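Local structure of nonsense-mediated mRNA decay protein 2 (Saccharomyces cerevisiae, 4LUN) at residues L81-L84 with D89-A92; S185-I190 with S237-F242; T38-K43 with K58-A63. The protein takes part in nonsense-mediated decay of mRNAs carrying premature stop codons, binding Upf1 through its C-terminus, and is represented here by its N-terminal MIF4G domain. All coordinates share one frame; numbering follows the deposited sequence.

Contact 1 of 3, residues L81-L84 with D89-A92; sequences LNVL and DVIA
In the tight connection of a helical hairpin, where helix 69-81 turns into helix 87-104, Val83 and Leu84 of the loop lie against Asp89 and Val90 in the first turn of the second helix. No hydrogen bond crosses between the two segments; they meet through apolar groups, with one methyl lying against a carboxylate oxygen. Val83 directs its CG1 at the start of the helix, because CG1 stands opposite the backbone N (chi1 177°). Val83 CG1 lies 4.2 Å from Val90 CG2, the two valines crossing nearly at right angles, and 4.3 Å from Asp89 CB. The same Val90 CG2 is 4.1 Å from Leu84 O, so this methyl touches both Val83 and the Leu84 carbonyl oxygen. Leu84, on the exposed side, runs obliquely past the acid: Leu84 CD1 comes to 3.3 Å from Asp89 OD2. The other oxygen, OD1, accepts a hydrogen bond from the backbone N of Lys50, which ties the buried acid to the loop between helices 34-44 and 52-60. A small apolar valine suits each place, since Val83 and Val90 meet through methyls. Beyond the turn, Val90 packs on Arg145 and Glu149 of helix 130-152, while Asn82 OD1 bonds Arg139 of the same helix.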
loop_
_atom_site.group_PDB
_atom_site.type_symbol
_atom_site.label_atom_id
_atom_site.label_comp_id
_atom_site.label_asym_id
_atom_site.label_seq_id
_atom_site.Cartn_x
_atom_site.Cartn_y
_atom_site.Cartn_z
ATOM N N LEU A 81 4.608 6.995 -7.887
ATOM C CA LEU A 81 4.992 7.010 -6.481
ATOM C C LEU A 81 4.474 8.261 -5.787
ATOM O O LEU A 81 4.375 8.301 -4.565
ATOM C CB LEU A 81 6.512 6.910 -6.335
ATOM C CG LEU A 81 7.186 5.585 -6.699
ATOM C CD1 LEU A 81 8.702 5.734 -6.685
ATOM C CD2 LEU A 81 6.767 4.500 -5.733
ATOM N N ASN A 82 4.136 9.282 -6.569
ATOM C CA ASN A 82 3.704 10.554 -6.009
ATOM C C ASN A 82 2.221 10.861 -6.217
ATOM O O ASN A 82 1.783 11.991 -6.004
ATOM C CB ASN A 82 4.557 11.695 -6.577
ATOM C CG ASN A 82 5.995 11.642 -6.092
ATOM O OD1 ASN A 82 6.253 11.522 -4.893
ATOM N ND2 ASN A 82 6.937 11.730 -7.021
ATOM N N VAL A 83 1.450 9.865 -6.637
ATOM C CA VAL A 83 0.005 10.045 -6.772
ATOM C C VAL A 83 -0.589 10.454 -5.425
ATOM O O VAL A 83 -0.271 9.859 -4.395
ATOM C CB VAL A 83 -0.690 8.766 -7.291
ATOM C CG1 VAL A 83 -2.201 8.956 -7.358
ATOM C CG2 VAL A 83 -0.153 8.389 -8.664
ATOM N N LEU A 84 -1.434 11.479 -5.436
ATOM C CA LEU A 84 -2.042 11.982 -4.207
ATOM C C LEU A 84 -2.981 10.939 -3.609
ATOM O O LEU A 84 -3.314 9.949 -4.264
ATOM C CB LEU A 84 -2.818 13.265 -4.503
ATOM C CG LEU A 84 -2.062 14.345 -5.278
ATOM C CD1 LEU A 84 -3.014 15.432 -5.762
ATOM C CD2 LEU A 84 -0.956 14.942 -4.420
ATOM N N ASP A 89 -7.844 10.691 -8.552
ATOM C CA ASP A 89 -6.496 10.704 -9.104
ATOM C C ASP A 89 -5.954 9.282 -9.258
ATOM O O ASP A 89 -5.290 8.966 -10.245
ATOM C CB ASP A 89 -5.566 11.545 -8.233
ATOM C CG ASP A 89 -5.883 13.027 -8.312
ATOM O OD1 ASP A 89 -6.928 13.383 -8.899
ATOM O OD2 ASP A 89 -5.089 13.834 -7.786
ATOM N N VAL A 90 -6.242 8.429 -8.282
ATOM C CA VAL A 90 -5.886 7.007 -8.375
ATOM C C VAL A 90 -6.518 6.333 -9.603
ATOM O O VAL A 90 -5.851 5.592 -10.328
ATOM C CB VAL A 90 -6.253 6.254 -7.064
ATOM C CG1 VAL A 90 -6.031 4.769 -7.209
ATOM C CG2 VAL A 90 -5.438 6.797 -5.895
ATOM N N ILE A 91 -7.796 6.600 -9.853
ATOM C CA ILE A 91 -8.467 6.033 -11.025
ATOM C C ILE A 91 -7.805 6.466 -12.330
ATOM O O ILE A 91 -7.609 5.654 -13.239
ATOM C CB ILE A 91 -9.968 6.394 -11.057
ATOM C CG1 ILE A 91 -10.743 5.449 -10.148
ATOM C CG2 ILE A 91 -10.534 6.307 -12.461
ATOM C CD1 ILE A 91 -11.750 6.150 -9.285
ATOM N N ALA A 92 -7.466 7.749 -12.416
ATOM C CA ALA A 92 -6.763 8.276 -13.575
ATOM C C ALA A 92 -5.441 7.545 -13.778
ATOM O O ALA A 92 -5.108 7.156 -14.896
ATOM C CB ALA A 92 -6.529 9.769 -13.419
#

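Contact 2 of 3, residues S185-I190 with S237-F242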
loop_
_atom_site.group_PDB
_atom_site.type_symbol
_atom_site.label_atom_id
_atom_site.label_comp_id
_atom_site.label_asym_id
_atom_site.label_seq_id
_atom_site.Cartn_x
_atom_site.Cartn_y
_atom_site.Cartn_z
ATOM N N SER A 185 3.665 -10.640 0.373
ATOM C CA SER A 185 5.085 -10.326 0.542
ATOM C C SER A 185 5.283 -8.871 0.925
ATOM O O SER A 185 6.040 -8.553 1.855
ATOM C CB SER A 185 5.889 -10.664 -0.716
ATOM O OG SER A 185 5.879 -12.064 -0.951
ATOM N N ILE A 186 4.583 -7.992 0.222
ATOM C CA ILE A 186 4.645 -6.556 0.523
ATOM C C ILE A 186 4.144 -6.246 1.941
ATOM O O ILE A 186 4.783 -5.504 2.709
ATOM C CB ILE A 186 3.815 -5.787 -0.516
ATOM C CG1 ILE A 186 4.504 -5.855 -1.876
ATOM C CG2 ILE A 186 3.625 -4.305 -0.115
ATOM C CD1 ILE A 186 3.600 -5.429 -3.029
ATOM N N LEU A 187 2.986 -6.782 2.299
ATOM C CA LEU A 187 2.429 -6.472 3.614
ATOM C C LEU A 187 3.258 -7.060 4.751
ATOM O O LEU A 187 3.418 -6.426 5.799
ATOM C CB LEU A 187 0.973 -6.910 3.698
ATOM C CG LEU A 187 0.047 -5.925 2.992
ATOM C CD1 LEU A 187 -1.265 -6.588 2.566
ATOM C CD2 LEU A 187 -0.207 -4.771 3.956
ATOM N N ARG A 188 3.800 -8.257 4.558
ATOM C CA ARG A 188 4.640 -8.838 5.610
ATOM C C ARG A 188 5.865 -7.974 5.908
ATOM O O ARG A 188 6.336 -7.913 7.056
ATOM C CB ARG A 188 5.080 -10.260 5.265
ATOM C CG ARG A 188 5.598 -10.995 6.496
ATOM C CD ARG A 188 5.305 -12.474 6.441
ATOM N NE ARG A 188 6.289 -13.183 5.637
ATOM C CZ ARG A 188 6.486 -14.495 5.699
ATOM N NH1 ARG A 188 5.771 -15.235 6.535
ATOM N NH2 ARG A 188 7.402 -15.063 4.930
ATOM N N GLU A 189 6.384 -7.319 4.877
ATOM C CA GLU A 189 7.498 -6.391 5.049
ATOM C C GLU A 189 7.059 -5.108 5.768
ATOM O O GLU A 189 7.561 -4.798 6.836
ATOM C CB GLU A 189 8.159 -6.064 3.697
ATOM C CG GLU A 189 9.188 -4.904 3.727
ATOM C CD GLU A 189 10.579 -5.324 4.201
ATOM O OE1 GLU A 189 10.724 -6.464 4.696
ATOM O OE2 GLU A 189 11.533 -4.513 4.065
ATOM N N ILE A 190 6.118 -4.373 5.184
ATOM C CA ILE A 190 5.806 -3.032 5.685
ATOM C C ILE A 190 5.100 -3.017 7.048
ATOM O O ILE A 190 5.221 -2.056 7.802
ATOM C CB ILE A 190 5.052 -2.178 4.633
ATOM C CG1 ILE A 190 3.646 -2.739 4.355
ATOM C CG2 ILE A 190 5.896 -2.062 3.342
ATOM C CD1 ILE A 190 2.920 -1.977 3.229
ATOM N N SER A 237 -4.505 -15.125 6.914
ATOM C CA SER A 237 -3.531 -15.664 7.867
ATOM C C SER A 237 -2.623 -14.560 8.387
ATOM O O SER A 237 -2.391 -14.435 9.601
ATOM C CB SER A 237 -2.670 -16.746 7.218
ATOM O OG SER A 237 -1.591 -17.098 8.073
ATOM N N LEU A 238 -2.104 -13.753 7.468
ATOM C CA LEU A 238 -1.225 -12.654 7.834
ATOM C C LEU A 238 -1.898 -11.666 8.768
ATOM O O LEU A 238 -1.308 -11.232 9.764
ATOM C CB LEU A 238 -0.763 -11.915 6.577
ATOM C CG LEU A 238 0.185 -10.727 6.739
ATOM C CD1 LEU A 238 1.465 -11.173 7.419
ATOM C CD2 LEU A 238 0.479 -10.112 5.372
ATOM N N PHE A 239 -3.142 -11.312 8.465
ATOM C CA PHE A 239 -3.803 -10.288 9.259
ATOM C C PHE A 239 -4.272 -10.812 10.610
ATOM O O PHE A 239 -4.231 -10.088 11.595
ATOM C CB PHE A 239 -4.935 -9.599 8.480
ATOM C CG PHE A 239 -4.460 -8.477 7.606
ATOM C CD1 PHE A 239 -4.890 -7.170 7.822
ATOM C CD2 PHE A 239 -3.525 -8.706 6.607
ATOM C CE1 PHE A 239 -4.429 -6.136 7.025
ATOM C CE2 PHE A 239 -3.058 -7.667 5.807
ATOM C CZ PHE A 239 -3.521 -6.376 6.016
ATOM N N LYS A 240 -4.692 -12.074 10.666
ATOM C CA LYS A 240 -5.065 -12.682 11.946
ATOM C C LYS A 240 -3.851 -12.820 12.874
ATOM O O LYS A 240 -3.958 -12.587 14.069
ATOM C CB LYS A 240 -5.791 -14.014 11.726
ATOM C CG LYS A 240 -7.243 -13.815 11.272
ATOM C CD LYS A 240 -7.980 -15.134 11.095
ATOM C CE LYS A 240 -9.269 -14.944 10.297
ATOM N NZ LYS A 240 -10.320 -14.223 11.067
ATOM N N ASN A 241 -2.690 -13.160 12.317
ATOM C CA ASN A 241 -1.463 -13.104 13.109
ATOM C C ASN A 241 -1.132 -11.691 13.577
ATOM O O ASN A 241 -0.689 -11.491 14.706
ATOM C CB ASN A 241 -0.283 -13.662 12.326
ATOM C CG ASN A 241 -0.198 -15.166 12.423
ATOM O OD1 ASN A 241 0.173 -15.707 13.466
ATOM N ND2 ASN A 241 -0.559 -15.853 11.344
ATOM N N PHE A 242 -1.364 -10.721 12.705
ATOM C CA PHE A 242 -1.078 -9.327 13.033
ATOM C C PHE A 242 -2.037 -8.864 14.114
ATOM O O PHE A 242 -1.676 -8.094 14.998
ATOM C CB PHE A 242 -1.198 -8.462 11.778
ATOM C CG PHE A 242 -0.734 -7.048 11.979
ATOM C CD1 PHE A 242 0.619 -6.728 11.937
ATOM C CD2 PHE A 242 -1.651 -6.047 12.201
ATOM C CE1 PHE A 242 1.044 -5.425 12.126
ATOM C CE2 PHE A 242 -1.241 -4.736 12.400
ATOM C CZ PHE A 242 0.119 -4.424 12.352
#
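Leu238 extends from its helix with CG trans to the backbone N (chi1 -179°), and so carries both methyls across to Leu187 and Arg188. In Leu187, CG lies beside the backbone N (chi1 -78°), and the side chain beyond it brings CD1 to the Phe239 ring. Two layers of contact follow. In the first, Leu238 CD2 sits 3.6 Å from Leu187 CB, tucked against the base of that side chain, and 3.9 Å from the backbone N of Arg188; Leu238 CD1 lies 4.2 Å from Arg188 CD, where the aliphatic part of the arginine runs obliquely past the leucine. Here the arginine contributes its methylenes, and this is the exposed margin of the contact. In the second layer, Leu187 CD1 meets Phe239 at the ring edge, in the plane of the ring, 3.9 Å from Phe239 CE2; the two side chains cross at about a right angle, so the methyl abuts the rim and does not lie over the ring. Phe239 also meets Phe215 and touches Ala204 and Ile208, while Leu187 reaches Phe207 and Leu144. Leu187 and Phe239 suit the buried side because they fill space without needing polar partners, and Leu238 bridges to the exposed margin. The helix segments run nearly parallel, 17° between their directions and 11.0 Å apart at closest approach, with helix 201-210 packed against both. Near-parallel helices packed through apolar side chains are consistent with the stacked helical layers of a HEAT-repeat-type MIF4G domain.

Contact 3 of 3, residues T38-K43 with K58-A63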
loop_
_atom_site.group_PDB
_atom_site.type_symbol
_atom_site.label_atom_id
_atom_site.label_comp_id
_atom_site.label_asym_id
_atom_site.label_seq_id
_atom_site.Cartn_x
_atom_site.Cartn_y
_atom_site.Cartn_z
ATOM N N THR A 38 8.207 14.261 -26.838
ATOM C CA THR A 38 8.529 15.077 -25.675
ATOM C C THR A 38 7.265 15.720 -25.109
ATOM O O THR A 38 7.178 15.975 -23.908
ATOM C CB THR A 38 9.571 16.170 -25.992
ATOM O OG1 THR A 38 9.114 16.964 -27.088
ATOM C CG2 THR A 38 10.899 15.551 -26.345
ATOM N N GLY A 39 6.287 15.976 -25.974
ATOM C CA GLY A 39 5.017 16.528 -25.544
ATOM C C GLY A 39 4.273 15.524 -24.677
ATOM O O GLY A 39 3.532 15.897 -23.764
ATOM N N PHE A 40 4.476 14.243 -24.960
ATOM C CA PHE A 40 3.889 13.186 -24.138
ATOM C C PHE A 40 4.519 13.146 -22.741
ATOM O O PHE A 40 3.808 13.048 -21.737
ATOM C CB PHE A 40 4.013 11.826 -24.829
ATOM C CG PHE A 40 3.365 10.695 -24.065
ATOM C CD1 PHE A 40 1.988 10.555 -24.049
ATOM C CD2 PHE A 40 4.134 9.778 -23.371
ATOM C CE1 PHE A 40 1.390 9.521 -23.347
ATOM C CE2 PHE A 40 3.536 8.738 -22.670
ATOM C CZ PHE A 40 2.165 8.620 -22.660
ATOM N N ILE A 41 5.849 13.221 -22.679
ATOM C CA ILE A 41 6.563 13.228 -21.401
ATOM C C ILE A 41 6.135 14.403 -20.529
ATOM O O ILE A 41 5.933 14.252 -19.318
ATOM C CB ILE A 41 8.092 13.292 -21.596
ATOM C CG1 ILE A 41 8.595 12.059 -22.343
ATOM C CG2 ILE A 41 8.807 13.399 -20.251
ATOM C CD1 ILE A 41 8.294 10.776 -21.651
ATOM N N LYS A 42 5.999 15.573 -21.146
ATOM C CA LYS A 42 5.558 16.765 -20.429
ATOM C C LYS A 42 4.162 16.593 -19.854
ATOM O O LYS A 42 3.871 17.064 -18.755
ATOM C CB LYS A 42 5.592 17.997 -21.339
ATOM C CG LYS A 42 6.933 18.693 -21.374
ATOM C CD LYS A 42 6.845 20.009 -22.131
ATOM C CE LYS A 42 7.282 19.849 -23.575
ATOM N NZ LYS A 42 7.010 21.082 -24.374
ATOM N N LYS A 43 3.295 15.923 -20.600
ATOM C CA LYS A 43 1.946 15.656 -20.122
ATOM C C LYS A 43 1.968 14.691 -18.925
ATOM O O LYS A 43 1.247 14.892 -17.942
ATOM C CB LYS A 43 1.071 15.117 -21.256
ATOM C CG LYS A 43 -0.379 15.574 -21.178
ATOM C CD LYS A 43 -1.173 15.104 -22.384
ATOM C CE LYS A 43 -0.865 15.940 -23.615
ATOM N NZ LYS A 43 -1.075 15.157 -24.868
ATOM N N LYS A 58 -5.175 9.422 -25.945
ATOM C CA LYS A 58 -5.202 9.829 -27.349
ATOM C C LYS A 58 -3.801 9.758 -27.946
ATOM O O LYS A 58 -3.618 9.254 -29.055
ATOM C CB LYS A 58 -5.769 11.242 -27.488
ATOM C CG LYS A 58 -6.135 11.636 -28.913
ATOM C CD LYS A 58 -6.764 13.021 -28.955
ATOM C CE LYS A 58 -5.795 14.080 -28.447
ATOM N NZ LYS A 58 -6.322 14.826 -27.263
ATOM N N ASP A 59 -2.819 10.260 -27.201
ATOM C CA ASP A 59 -1.418 10.205 -27.616
ATOM C C ASP A 59 -0.941 8.774 -27.809
ATOM O O ASP A 59 -0.211 8.476 -28.752
ATOM C CB ASP A 59 -0.517 10.894 -26.588
ATOM C CG ASP A 59 -0.728 12.397 -26.530
ATOM O OD1 ASP A 59 -0.363 13.091 -27.504
ATOM O OD2 ASP A 59 -1.241 12.887 -25.502
ATOM N N LEU A 60 -1.344 7.887 -26.903
ATOM C CA LEU A 60 -0.980 6.479 -27.012
ATOM C C LEU A 60 -1.553 5.846 -28.270
ATOM O O LEU A 60 -1.010 4.867 -28.783
ATOM C CB LEU A 60 -1.428 5.705 -25.769
ATOM C CG LEU A 60 -0.466 5.878 -24.599
ATOM C CD1 LEU A 60 -1.101 5.421 -23.294
ATOM C CD2 LEU A 60 0.806 5.101 -24.889
ATOM N N SER A 61 -2.649 6.407 -28.769
ATOM C CA SER A 61 -3.256 5.894 -29.989
ATOM C C SER A 61 -2.792 6.661 -31.220
ATOM O O SER A 61 -3.173 6.325 -32.339
ATOM C CB SER A 61 -4.786 5.921 -29.900
ATOM O OG SER A 61 -5.295 7.226 -30.098
ATOM N N GLU A 62 -1.967 7.685 -31.017
ATOM C CA GLU A 62 -1.494 8.506 -32.136
ATOM C C GLU A 62 0.027 8.563 -32.233
ATOM O O GLU A 62 0.588 8.637 -33.330
ATOM C CB GLU A 62 -2.056 9.927 -32.032
ATOM C CG GLU A 62 -3.548 10.027 -32.322
ATOM C CD GLU A 62 -4.106 11.415 -32.057
ATOM O OE1 GLU A 62 -3.342 12.294 -31.604
ATOM O OE2 GLU A 62 -5.313 11.625 -32.299
ATOM N N ALA A 63 0.692 8.545 -31.084
ATOM C CA ALA A 63 2.143 8.688 -31.049
ATOM C C ALA A 63 2.856 7.348 -31.018
ATOM O O ALA A 63 2.390 6.395 -30.388
ATOM C CB ALA A 63 2.565 9.533 -29.864
#
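Phe40 and Asp59 form the close-packed side of this contact between helix 34-44 and the end of helix 52-60, while Lys43 bounds it toward solvent. A chi1 of -177° sends the Phe40 ring away from its own N, across to Asp59. Phe40 CD1 then lies 3.6 Å from Asp59 CB, the ring and carboxylate planes 69° apart, and Phe40 CZ is 4.3 Å from Leu60 CG. Both hydrocarbon partners approach obliquely. Leu56, Leu65 and Ile72 also touch the ring, so an aromatic residue fits this enclosed place. On the looser side, the partly exposed Lys43 brings a chain bent at chi3 to the acid from the opposite direction. Lys43 NZ makes a salt bridge to Asp59 OD2, modelled at 2.4 Å; that is too short to be taken literally, and the exact length is doubtful. Exposed Lys58 holds its NZ 5.8 Å from Lys43 NZ, with no contact between the two. The second oxygen of the acid, OD1, has a salt bridge to Arg36 NE. A buried carboxylate placed between a lysine and an arginine is probably kept ionised, its charge offset by groups of helix 34-44 while its CB serves the hydrophobic layer.

Overall arrangement
Contacts 1 and 3 lie on the same side of the chain's centre, their centres about 19 Å apart, and both border the pair of helices 69-81 and 87-104: contact 1 lies at its turn, while Phe40 and Leu60 of contact 3 touch helices 69-81 and 87-104 respectively. Contact 2 is on the opposite side, about 39 Å from contact 3 between centres, yet it meets helix 130-152 just as contact 1 does. Although contact 3 is the farthest from the centre, its touching residues are the most buried as a group, and it alone has a salt bridge between its segments. Contacts 1 and 2 are partly buried; one fits a loop to a helix start, the other pairs two helices through apolar side chains.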